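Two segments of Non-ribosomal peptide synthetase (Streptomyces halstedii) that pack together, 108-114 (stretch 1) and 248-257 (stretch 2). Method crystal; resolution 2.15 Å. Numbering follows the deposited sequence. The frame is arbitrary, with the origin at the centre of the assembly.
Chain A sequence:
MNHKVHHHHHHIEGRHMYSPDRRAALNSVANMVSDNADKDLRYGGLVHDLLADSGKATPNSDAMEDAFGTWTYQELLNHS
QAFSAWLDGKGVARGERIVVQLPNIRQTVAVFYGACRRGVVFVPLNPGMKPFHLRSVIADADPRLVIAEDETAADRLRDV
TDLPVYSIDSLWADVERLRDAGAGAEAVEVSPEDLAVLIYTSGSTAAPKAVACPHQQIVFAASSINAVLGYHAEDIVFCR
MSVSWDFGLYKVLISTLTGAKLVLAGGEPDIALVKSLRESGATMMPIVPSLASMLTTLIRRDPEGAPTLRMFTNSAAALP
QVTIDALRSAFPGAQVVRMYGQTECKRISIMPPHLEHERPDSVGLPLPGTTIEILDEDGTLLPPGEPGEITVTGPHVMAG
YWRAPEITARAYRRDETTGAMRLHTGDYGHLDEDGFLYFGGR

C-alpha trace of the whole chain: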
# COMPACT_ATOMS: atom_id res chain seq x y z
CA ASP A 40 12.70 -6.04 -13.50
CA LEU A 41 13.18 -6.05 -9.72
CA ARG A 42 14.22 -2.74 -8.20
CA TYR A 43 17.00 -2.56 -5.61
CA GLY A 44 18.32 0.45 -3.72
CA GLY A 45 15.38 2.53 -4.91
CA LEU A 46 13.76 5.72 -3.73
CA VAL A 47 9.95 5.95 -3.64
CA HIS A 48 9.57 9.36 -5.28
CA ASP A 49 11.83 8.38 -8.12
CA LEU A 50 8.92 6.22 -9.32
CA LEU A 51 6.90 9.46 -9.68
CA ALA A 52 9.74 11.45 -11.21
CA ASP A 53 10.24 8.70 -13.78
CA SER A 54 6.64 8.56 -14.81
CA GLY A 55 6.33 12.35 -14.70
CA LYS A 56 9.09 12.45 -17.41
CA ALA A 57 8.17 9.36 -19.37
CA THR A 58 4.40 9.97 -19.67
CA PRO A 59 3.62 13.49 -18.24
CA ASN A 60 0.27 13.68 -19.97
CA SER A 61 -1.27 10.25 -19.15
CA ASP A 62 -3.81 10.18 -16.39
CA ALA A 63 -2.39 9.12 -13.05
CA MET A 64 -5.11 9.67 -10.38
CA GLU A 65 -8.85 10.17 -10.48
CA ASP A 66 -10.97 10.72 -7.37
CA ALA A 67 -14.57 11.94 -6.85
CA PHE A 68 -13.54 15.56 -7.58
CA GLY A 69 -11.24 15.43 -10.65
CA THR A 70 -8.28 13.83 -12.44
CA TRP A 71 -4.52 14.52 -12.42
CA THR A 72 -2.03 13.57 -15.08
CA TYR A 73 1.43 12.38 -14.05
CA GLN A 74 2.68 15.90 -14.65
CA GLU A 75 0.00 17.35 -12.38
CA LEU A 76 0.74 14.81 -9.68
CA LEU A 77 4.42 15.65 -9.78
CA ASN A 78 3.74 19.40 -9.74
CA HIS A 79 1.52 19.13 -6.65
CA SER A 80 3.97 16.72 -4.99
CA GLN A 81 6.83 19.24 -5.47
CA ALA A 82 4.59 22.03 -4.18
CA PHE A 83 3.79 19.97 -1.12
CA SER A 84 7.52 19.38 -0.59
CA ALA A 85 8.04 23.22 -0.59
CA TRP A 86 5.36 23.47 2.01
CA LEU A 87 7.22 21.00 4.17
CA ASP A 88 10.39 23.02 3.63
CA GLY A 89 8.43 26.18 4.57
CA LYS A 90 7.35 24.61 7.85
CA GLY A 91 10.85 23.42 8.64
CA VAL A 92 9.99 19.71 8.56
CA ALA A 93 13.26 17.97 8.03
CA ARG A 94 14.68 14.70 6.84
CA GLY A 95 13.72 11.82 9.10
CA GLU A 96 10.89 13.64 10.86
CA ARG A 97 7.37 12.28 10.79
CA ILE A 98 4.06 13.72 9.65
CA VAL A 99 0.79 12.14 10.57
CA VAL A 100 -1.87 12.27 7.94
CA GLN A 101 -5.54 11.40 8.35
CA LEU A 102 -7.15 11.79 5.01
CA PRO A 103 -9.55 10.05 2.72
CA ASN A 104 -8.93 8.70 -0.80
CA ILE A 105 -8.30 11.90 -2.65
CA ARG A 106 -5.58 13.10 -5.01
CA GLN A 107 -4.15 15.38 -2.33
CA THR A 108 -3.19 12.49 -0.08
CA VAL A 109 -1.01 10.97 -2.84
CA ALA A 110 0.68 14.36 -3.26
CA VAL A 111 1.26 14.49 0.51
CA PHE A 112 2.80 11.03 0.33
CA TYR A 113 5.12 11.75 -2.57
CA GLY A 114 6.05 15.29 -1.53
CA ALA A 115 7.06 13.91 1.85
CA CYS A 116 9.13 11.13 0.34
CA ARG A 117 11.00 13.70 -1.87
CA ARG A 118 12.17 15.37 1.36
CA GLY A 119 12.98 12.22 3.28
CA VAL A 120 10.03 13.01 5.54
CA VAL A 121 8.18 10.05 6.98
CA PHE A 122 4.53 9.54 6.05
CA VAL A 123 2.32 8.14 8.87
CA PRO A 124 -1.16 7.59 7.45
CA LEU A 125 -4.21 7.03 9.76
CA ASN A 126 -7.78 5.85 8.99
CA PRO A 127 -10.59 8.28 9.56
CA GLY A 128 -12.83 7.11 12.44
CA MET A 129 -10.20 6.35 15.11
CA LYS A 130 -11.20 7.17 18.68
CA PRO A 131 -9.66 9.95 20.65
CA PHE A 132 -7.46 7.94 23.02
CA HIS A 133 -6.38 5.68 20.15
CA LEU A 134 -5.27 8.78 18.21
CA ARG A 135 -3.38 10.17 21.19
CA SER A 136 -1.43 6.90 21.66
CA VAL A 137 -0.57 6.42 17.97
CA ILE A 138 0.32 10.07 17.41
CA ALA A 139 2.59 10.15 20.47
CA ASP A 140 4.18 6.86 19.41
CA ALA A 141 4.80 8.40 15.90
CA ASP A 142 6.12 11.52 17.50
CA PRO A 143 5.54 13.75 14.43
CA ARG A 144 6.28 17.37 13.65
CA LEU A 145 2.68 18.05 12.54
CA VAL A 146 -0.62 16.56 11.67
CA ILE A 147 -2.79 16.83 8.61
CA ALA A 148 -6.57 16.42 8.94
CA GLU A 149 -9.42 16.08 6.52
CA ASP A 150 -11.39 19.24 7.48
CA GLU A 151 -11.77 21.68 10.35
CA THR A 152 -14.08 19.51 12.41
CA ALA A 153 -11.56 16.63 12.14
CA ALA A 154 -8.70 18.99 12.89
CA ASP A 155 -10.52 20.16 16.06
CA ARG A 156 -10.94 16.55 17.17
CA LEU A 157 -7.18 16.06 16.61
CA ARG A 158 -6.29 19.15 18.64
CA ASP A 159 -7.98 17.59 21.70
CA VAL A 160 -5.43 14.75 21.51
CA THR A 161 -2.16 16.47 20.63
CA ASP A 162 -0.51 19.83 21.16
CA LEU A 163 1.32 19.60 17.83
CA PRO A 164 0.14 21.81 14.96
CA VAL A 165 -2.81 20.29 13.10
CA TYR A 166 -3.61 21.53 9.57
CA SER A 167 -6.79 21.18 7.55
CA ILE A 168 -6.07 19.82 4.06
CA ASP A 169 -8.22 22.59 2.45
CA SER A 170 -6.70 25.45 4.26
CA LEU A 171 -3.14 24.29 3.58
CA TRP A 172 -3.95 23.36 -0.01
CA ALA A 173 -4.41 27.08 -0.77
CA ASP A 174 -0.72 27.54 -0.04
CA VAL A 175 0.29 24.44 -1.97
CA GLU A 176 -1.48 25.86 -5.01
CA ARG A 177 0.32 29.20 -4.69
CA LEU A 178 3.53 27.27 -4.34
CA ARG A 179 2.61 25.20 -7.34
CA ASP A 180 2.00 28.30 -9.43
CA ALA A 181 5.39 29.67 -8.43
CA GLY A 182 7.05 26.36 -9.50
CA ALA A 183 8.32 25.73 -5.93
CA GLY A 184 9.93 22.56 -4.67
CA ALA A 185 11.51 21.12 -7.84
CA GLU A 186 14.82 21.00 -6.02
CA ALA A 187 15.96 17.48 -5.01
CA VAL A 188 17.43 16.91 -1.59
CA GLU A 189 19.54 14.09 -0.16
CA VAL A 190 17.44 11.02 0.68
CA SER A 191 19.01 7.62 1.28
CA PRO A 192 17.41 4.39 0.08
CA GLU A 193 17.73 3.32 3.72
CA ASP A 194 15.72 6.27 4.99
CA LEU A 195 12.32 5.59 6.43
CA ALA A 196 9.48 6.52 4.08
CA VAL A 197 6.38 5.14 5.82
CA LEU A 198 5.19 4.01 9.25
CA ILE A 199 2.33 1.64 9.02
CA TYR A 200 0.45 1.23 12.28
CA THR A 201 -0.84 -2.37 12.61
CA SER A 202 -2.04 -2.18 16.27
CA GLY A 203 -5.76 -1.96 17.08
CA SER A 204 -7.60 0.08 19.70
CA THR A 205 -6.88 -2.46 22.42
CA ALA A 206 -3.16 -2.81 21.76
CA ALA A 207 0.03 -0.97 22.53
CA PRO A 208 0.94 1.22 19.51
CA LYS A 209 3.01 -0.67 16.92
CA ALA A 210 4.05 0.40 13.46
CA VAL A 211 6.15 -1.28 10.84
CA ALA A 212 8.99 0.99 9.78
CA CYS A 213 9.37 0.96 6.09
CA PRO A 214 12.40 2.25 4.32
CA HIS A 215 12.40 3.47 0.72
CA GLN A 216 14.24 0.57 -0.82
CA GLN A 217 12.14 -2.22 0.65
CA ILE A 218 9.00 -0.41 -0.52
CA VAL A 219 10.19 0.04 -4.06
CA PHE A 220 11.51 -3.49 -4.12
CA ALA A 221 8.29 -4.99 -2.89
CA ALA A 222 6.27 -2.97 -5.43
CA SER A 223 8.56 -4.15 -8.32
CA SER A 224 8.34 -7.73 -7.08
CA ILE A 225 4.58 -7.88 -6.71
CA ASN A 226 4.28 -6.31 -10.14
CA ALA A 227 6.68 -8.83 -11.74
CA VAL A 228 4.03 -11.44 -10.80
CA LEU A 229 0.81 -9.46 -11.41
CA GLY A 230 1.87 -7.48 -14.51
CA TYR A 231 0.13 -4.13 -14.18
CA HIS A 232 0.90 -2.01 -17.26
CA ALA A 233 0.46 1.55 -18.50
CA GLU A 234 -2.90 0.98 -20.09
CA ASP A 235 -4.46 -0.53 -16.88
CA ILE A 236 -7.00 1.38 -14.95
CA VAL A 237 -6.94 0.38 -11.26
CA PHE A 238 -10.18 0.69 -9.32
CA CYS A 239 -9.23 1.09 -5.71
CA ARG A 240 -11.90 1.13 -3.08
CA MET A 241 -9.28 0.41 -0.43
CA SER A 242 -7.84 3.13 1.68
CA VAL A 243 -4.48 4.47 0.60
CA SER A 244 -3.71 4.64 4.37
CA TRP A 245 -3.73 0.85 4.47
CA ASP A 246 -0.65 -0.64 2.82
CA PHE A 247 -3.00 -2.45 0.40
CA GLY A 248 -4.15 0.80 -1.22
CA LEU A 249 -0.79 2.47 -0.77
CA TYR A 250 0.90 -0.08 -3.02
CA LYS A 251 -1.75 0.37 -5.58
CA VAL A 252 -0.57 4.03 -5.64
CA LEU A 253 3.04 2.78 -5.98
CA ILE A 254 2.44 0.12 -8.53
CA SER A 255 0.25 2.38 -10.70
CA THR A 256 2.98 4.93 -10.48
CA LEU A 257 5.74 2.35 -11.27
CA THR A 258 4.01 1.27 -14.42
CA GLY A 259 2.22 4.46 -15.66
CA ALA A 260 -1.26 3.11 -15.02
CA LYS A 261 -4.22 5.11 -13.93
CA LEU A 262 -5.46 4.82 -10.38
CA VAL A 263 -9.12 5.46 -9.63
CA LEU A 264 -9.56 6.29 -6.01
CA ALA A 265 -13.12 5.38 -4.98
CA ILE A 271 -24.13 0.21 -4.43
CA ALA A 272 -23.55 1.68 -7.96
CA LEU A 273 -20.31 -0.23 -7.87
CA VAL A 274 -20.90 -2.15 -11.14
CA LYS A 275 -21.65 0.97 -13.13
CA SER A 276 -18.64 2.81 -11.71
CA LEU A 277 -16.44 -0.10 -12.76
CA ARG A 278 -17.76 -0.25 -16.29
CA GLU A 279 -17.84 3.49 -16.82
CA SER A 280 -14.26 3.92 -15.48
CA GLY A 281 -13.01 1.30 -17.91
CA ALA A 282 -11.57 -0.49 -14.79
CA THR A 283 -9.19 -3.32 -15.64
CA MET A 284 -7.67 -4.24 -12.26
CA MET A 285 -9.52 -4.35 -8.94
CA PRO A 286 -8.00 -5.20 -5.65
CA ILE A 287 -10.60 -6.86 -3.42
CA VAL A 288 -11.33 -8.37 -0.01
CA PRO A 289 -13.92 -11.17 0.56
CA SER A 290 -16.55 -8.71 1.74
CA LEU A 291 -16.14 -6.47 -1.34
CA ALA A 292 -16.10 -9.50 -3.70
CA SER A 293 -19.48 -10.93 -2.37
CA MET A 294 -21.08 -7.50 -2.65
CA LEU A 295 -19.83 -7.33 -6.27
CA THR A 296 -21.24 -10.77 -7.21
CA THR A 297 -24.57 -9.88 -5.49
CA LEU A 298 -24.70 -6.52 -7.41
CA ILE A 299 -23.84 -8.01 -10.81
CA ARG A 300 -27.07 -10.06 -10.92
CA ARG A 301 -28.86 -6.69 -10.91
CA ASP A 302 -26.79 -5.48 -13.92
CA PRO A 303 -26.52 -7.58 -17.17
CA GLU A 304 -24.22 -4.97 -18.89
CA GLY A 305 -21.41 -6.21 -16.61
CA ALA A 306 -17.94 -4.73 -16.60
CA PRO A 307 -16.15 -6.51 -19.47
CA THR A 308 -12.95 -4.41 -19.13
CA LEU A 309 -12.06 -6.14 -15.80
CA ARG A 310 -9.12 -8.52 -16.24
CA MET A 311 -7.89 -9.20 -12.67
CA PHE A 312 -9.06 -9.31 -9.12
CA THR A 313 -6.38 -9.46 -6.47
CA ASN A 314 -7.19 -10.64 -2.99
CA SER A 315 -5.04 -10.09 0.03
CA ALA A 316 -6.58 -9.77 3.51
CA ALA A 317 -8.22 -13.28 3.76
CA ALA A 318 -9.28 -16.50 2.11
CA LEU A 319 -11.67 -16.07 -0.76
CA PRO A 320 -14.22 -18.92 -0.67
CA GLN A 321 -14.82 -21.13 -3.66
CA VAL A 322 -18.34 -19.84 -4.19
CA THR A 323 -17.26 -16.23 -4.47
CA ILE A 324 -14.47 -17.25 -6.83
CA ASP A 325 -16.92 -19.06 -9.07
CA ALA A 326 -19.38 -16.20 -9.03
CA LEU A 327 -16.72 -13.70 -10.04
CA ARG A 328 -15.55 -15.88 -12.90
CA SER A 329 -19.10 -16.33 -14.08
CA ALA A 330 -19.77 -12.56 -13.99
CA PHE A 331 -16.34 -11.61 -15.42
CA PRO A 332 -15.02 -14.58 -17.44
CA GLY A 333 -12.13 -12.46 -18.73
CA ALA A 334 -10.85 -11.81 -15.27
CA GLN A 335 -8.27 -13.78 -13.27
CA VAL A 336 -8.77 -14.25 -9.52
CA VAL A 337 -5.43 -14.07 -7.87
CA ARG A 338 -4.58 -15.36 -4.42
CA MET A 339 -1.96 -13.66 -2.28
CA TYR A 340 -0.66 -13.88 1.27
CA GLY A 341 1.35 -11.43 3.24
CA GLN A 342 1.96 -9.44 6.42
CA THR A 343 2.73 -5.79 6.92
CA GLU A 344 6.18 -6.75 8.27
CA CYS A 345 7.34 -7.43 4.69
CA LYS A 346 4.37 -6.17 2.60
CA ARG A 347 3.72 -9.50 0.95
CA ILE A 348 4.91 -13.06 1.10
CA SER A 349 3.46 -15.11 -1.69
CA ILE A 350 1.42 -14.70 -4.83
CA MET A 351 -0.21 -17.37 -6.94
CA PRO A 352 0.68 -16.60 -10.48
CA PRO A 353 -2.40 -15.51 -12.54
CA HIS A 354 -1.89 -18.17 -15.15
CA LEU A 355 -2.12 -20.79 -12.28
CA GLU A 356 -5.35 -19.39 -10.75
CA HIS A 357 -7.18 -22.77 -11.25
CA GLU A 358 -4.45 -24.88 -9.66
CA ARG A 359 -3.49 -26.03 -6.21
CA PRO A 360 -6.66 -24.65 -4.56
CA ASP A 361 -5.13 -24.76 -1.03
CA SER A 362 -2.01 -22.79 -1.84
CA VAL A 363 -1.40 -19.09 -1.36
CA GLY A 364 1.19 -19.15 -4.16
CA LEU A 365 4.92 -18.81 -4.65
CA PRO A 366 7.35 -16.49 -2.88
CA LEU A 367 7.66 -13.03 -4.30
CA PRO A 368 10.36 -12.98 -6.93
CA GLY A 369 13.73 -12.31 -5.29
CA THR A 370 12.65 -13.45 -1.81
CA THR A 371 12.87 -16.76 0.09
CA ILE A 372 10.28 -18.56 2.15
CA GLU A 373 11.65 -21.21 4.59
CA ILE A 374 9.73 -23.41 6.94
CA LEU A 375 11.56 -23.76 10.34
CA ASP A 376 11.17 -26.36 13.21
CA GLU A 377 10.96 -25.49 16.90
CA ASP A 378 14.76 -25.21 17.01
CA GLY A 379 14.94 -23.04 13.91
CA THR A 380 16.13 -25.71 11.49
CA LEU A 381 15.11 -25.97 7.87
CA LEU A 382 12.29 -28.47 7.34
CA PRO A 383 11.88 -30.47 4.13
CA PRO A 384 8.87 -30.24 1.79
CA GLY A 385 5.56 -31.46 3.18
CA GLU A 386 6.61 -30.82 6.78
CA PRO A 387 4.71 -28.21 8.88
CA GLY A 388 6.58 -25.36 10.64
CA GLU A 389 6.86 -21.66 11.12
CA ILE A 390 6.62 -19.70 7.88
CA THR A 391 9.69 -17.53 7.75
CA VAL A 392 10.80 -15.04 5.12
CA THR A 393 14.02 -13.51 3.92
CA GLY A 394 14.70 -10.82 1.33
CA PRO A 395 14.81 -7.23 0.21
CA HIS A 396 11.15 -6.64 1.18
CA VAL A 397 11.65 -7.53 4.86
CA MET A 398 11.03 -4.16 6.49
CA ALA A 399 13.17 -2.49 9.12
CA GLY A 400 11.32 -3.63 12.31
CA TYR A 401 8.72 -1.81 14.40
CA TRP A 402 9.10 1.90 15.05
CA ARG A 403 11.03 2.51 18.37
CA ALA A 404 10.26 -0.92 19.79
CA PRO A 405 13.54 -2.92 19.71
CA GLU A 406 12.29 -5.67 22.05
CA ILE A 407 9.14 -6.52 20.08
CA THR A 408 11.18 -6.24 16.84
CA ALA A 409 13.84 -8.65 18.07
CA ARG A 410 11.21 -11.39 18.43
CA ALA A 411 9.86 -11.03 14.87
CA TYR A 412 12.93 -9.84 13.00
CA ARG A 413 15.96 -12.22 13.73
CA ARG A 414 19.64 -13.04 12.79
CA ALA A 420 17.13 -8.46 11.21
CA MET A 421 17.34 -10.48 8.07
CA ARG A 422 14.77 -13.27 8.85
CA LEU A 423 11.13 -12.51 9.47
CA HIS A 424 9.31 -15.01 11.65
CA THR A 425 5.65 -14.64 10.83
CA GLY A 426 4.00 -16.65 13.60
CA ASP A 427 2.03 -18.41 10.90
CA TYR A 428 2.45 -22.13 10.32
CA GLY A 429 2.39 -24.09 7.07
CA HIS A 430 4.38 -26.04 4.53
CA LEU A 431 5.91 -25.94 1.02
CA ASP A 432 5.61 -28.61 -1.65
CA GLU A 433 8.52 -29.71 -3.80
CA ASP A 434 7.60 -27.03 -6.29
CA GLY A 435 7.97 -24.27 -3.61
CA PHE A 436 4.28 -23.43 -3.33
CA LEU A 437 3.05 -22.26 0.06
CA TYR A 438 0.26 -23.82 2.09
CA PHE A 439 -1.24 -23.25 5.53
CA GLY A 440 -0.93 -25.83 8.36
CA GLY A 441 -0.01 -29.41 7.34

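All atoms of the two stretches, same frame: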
# COMPACT_ATOMS: atom_id res chain seq x y z
N THR A 108 -3.92 13.41 -0.95
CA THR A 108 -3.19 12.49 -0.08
C THR A 108 -1.98 11.84 -0.78
O THR A 108 -0.97 11.54 -0.16
CB THR A 108 -4.13 11.35 0.38
OG1 THR A 108 -5.39 11.90 0.77
CG2 THR A 108 -3.55 10.62 1.55
N VAL A 109 -2.09 11.60 -2.08
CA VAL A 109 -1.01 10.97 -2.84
C VAL A 109 0.14 11.98 -3.04
O VAL A 109 1.34 11.61 -3.04
CB VAL A 109 -1.55 10.47 -4.19
CG1 VAL A 109 -0.45 9.77 -5.00
CG2 VAL A 109 -2.69 9.48 -3.96
N ALA A 110 -0.26 13.25 -3.18
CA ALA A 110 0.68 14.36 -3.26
C ALA A 110 1.39 14.58 -1.93
O ALA A 110 2.61 14.86 -1.92
CB ALA A 110 -0.03 15.64 -3.71
N VAL A 111 0.66 14.41 -0.82
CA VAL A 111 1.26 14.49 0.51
C VAL A 111 2.30 13.37 0.66
O VAL A 111 3.44 13.58 1.06
CB VAL A 111 0.22 14.42 1.61
CG1 VAL A 111 0.88 14.33 2.96
CG2 VAL A 111 -0.67 15.66 1.57
N PHE A 112 1.91 12.17 0.28
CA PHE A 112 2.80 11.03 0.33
C PHE A 112 4.08 11.28 -0.47
O PHE A 112 5.20 11.22 0.04
CB PHE A 112 2.03 9.81 -0.17
CG PHE A 112 2.85 8.60 -0.32
CD1 PHE A 112 3.66 8.19 0.69
CD2 PHE A 112 2.90 7.92 -1.52
CE1 PHE A 112 4.45 7.06 0.55
CE2 PHE A 112 3.72 6.82 -1.69
CZ PHE A 112 4.48 6.38 -0.65
N TYR A 113 3.93 11.59 -1.73
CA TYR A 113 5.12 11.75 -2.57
C TYR A 113 5.96 12.96 -2.20
O TYR A 113 7.22 12.88 -2.21
CB TYR A 113 4.74 11.80 -4.04
CG TYR A 113 4.49 10.42 -4.66
CD1 TYR A 113 5.45 9.39 -4.57
CD2 TYR A 113 3.31 10.14 -5.31
CE1 TYR A 113 5.22 8.13 -5.11
CE2 TYR A 113 3.08 8.88 -5.84
CZ TYR A 113 4.05 7.89 -5.73
OH TYR A 113 3.84 6.68 -6.30
N GLY A 114 5.30 14.07 -1.85
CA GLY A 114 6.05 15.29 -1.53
C GLY A 114 6.87 15.05 -0.28
O GLY A 114 8.01 15.55 -0.15
N GLY A 248 -3.95 -0.32 -0.30
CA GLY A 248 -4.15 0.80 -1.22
C GLY A 248 -2.88 1.59 -1.53
O GLY A 248 -2.69 2.07 -2.65
N LEU A 249 -2.03 1.75 -0.55
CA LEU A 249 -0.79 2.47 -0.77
C LEU A 249 0.04 1.91 -1.94
O LEU A 249 0.62 2.65 -2.72
CB LEU A 249 0.06 2.45 0.52
CG LEU A 249 0.90 3.64 1.03
CD1 LEU A 249 2.33 3.27 1.42
CD2 LEU A 249 0.87 4.87 0.14
N TYR A 250 0.10 0.58 -2.01
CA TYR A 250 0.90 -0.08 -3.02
C TYR A 250 0.22 -0.10 -4.34
O TYR A 250 0.84 -0.35 -5.38
CB TYR A 250 1.28 -1.50 -2.61
CG TYR A 250 2.50 -1.54 -1.74
CD1 TYR A 250 3.71 -1.93 -2.24
CD2 TYR A 250 2.42 -1.15 -0.42
CE1 TYR A 250 4.82 -2.00 -1.41
CE2 TYR A 250 3.51 -1.18 0.42
CZ TYR A 250 4.72 -1.60 -0.08
OH TYR A 250 5.81 -1.63 0.75
N LYS A 251 -1.08 0.16 -4.32
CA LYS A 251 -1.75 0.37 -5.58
C LYS A 251 -1.38 1.75 -6.10
O LYS A 251 -1.21 1.90 -7.30
CB LYS A 251 -3.25 -0.03 -5.49
CG LYS A 251 -3.48 -1.61 -5.36
CD LYS A 251 -2.24 -2.68 -5.54
CE LYS A 251 -1.77 -3.43 -4.26
NZ LYS A 251 -1.37 -4.95 -4.25
N VAL A 252 -1.14 2.71 -5.22
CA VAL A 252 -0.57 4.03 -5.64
C VAL A 252 0.85 3.82 -6.21
O VAL A 252 1.18 4.33 -7.27
CB VAL A 252 -0.42 5.00 -4.46
CG1 VAL A 252 0.28 6.29 -4.89
CG2 VAL A 252 -1.75 5.30 -3.82
N LEU A 253 1.66 3.01 -5.52
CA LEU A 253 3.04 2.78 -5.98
C LEU A 253 3.13 2.02 -7.26
O LEU A 253 3.89 2.40 -8.19
CB LEU A 253 3.84 2.06 -4.93
CG LEU A 253 3.94 2.84 -3.61
CD1 LEU A 253 4.32 1.91 -2.44
CD2 LEU A 253 4.95 3.92 -3.78
N ILE A 254 2.36 0.95 -7.36
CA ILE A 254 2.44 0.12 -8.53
C ILE A 254 1.84 0.85 -9.76
O ILE A 254 2.39 0.71 -10.89
CB ILE A 254 1.79 -1.23 -8.30
CG1 ILE A 254 2.65 -2.02 -7.31
CG2 ILE A 254 1.63 -1.96 -9.63
CD1 ILE A 254 1.94 -3.12 -6.61
N SER A 255 0.75 1.57 -9.59
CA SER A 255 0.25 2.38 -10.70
C SER A 255 1.31 3.31 -11.12
O SER A 255 1.57 3.46 -12.28
CB SER A 255 -1.02 3.18 -10.39
OG SER A 255 -1.96 2.35 -9.76
N THR A 256 1.96 3.94 -10.16
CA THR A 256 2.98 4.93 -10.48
C THR A 256 4.20 4.27 -11.15
O THR A 256 4.71 4.76 -12.15
CB THR A 256 3.34 5.73 -9.24
OG1 THR A 256 2.14 6.28 -8.66
CG2 THR A 256 4.26 6.84 -9.58
N LEU A 257 4.59 3.11 -10.69
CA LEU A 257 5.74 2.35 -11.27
C LEU A 257 5.50 2.09 -12.74
O LEU A 257 6.39 2.26 -13.55
CB LEU A 257 5.94 1.03 -10.52
CG LEU A 257 6.83 -0.05 -11.09
CD1 LEU A 257 8.29 0.41 -11.18
CD2 LEU A 257 6.77 -1.27 -10.19

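How do two helices so far apart in the sequence meet at the start of stretch 2? The two segments cross at 75°, with their axes 11.7 Å apart at the closest approach, a spacing that leaves side chains rather than backbones to fill the gap. Gly248 has no side chain to offer and lies out of reach, so the contact begins at Leu249. Its CA-to-CB bond points sideways, yet the end of the side chain comes nearer to stretch 1 and sets CD2 over one face of the Phe112 ring. CD2 of Leu249 lies 3.9 Å from the centroid of the Phe112 ring and 10° off its normal, almost directly above the centre, which makes this a CH-pi contact. Both chi angles of Leu249 fall between the usual wells. Tyr250 and Lys251, the next two residues, take no part.

What does Val252 contribute? The CA of Val252 lies 7.5 Å from the CA of Val109, the closest pair of CA atoms across the two stretches, and the CA-to-CB bond of Val252 points toward the other helix. The methyl CG1 of Val252 packs 3.6 Å from CG1 of Val109, a close apolar contact between two valines that both have chi1 in t. The same CG1 of Val252 lies 3.9 Å from CE2 of Tyr113, so a single methyl touches two residues one turn apart on stretch 1. CG1 of Val252 also lies 3.8 Å from OH of Tyr113.

Why does Leu253 touch both aromatic residues? Like Leu249, it leaves its backbone sideways and brings its end nearer to stretch 1. With chi1 in m and chi2 in t, CD2 of Leu253 approaches CE2 of Phe112 to 3.8 Å, at the edge of the ring and near its plane. Phe112 is therefore met by one leucine over a face and by another at its edge, and the two leucines are four residues apart, about one helical turn. The same CD2 of Leu253 is 3.9 Å from OH of Tyr113, so one methyl touches both aromatic side chains. Ile254, by contrast, points away.

How does the contact end? Ser255 makes no contact with stretch 1; OG of Ser255 donates a hydrogen bond to O of Lys251, at 2.6 Å. Thr256 points toward stretch 1, and OG1 of Thr256 donates to O of Val252, also at 2.6 Å, returning to its own helix. OG1 of Thr256 is also 2.9 Å from OH of Tyr113, at the edge of the tyrosine ring and near its plane. Whether these two hydroxyls share a hydrogen bond is left open by the geometry, but the tyrosine's long reach places its polar tip beside the threonine while its ring packs against Val252. Leu257 then leads its side chain away, and the contact closes, with 293 Å² buried over both sides.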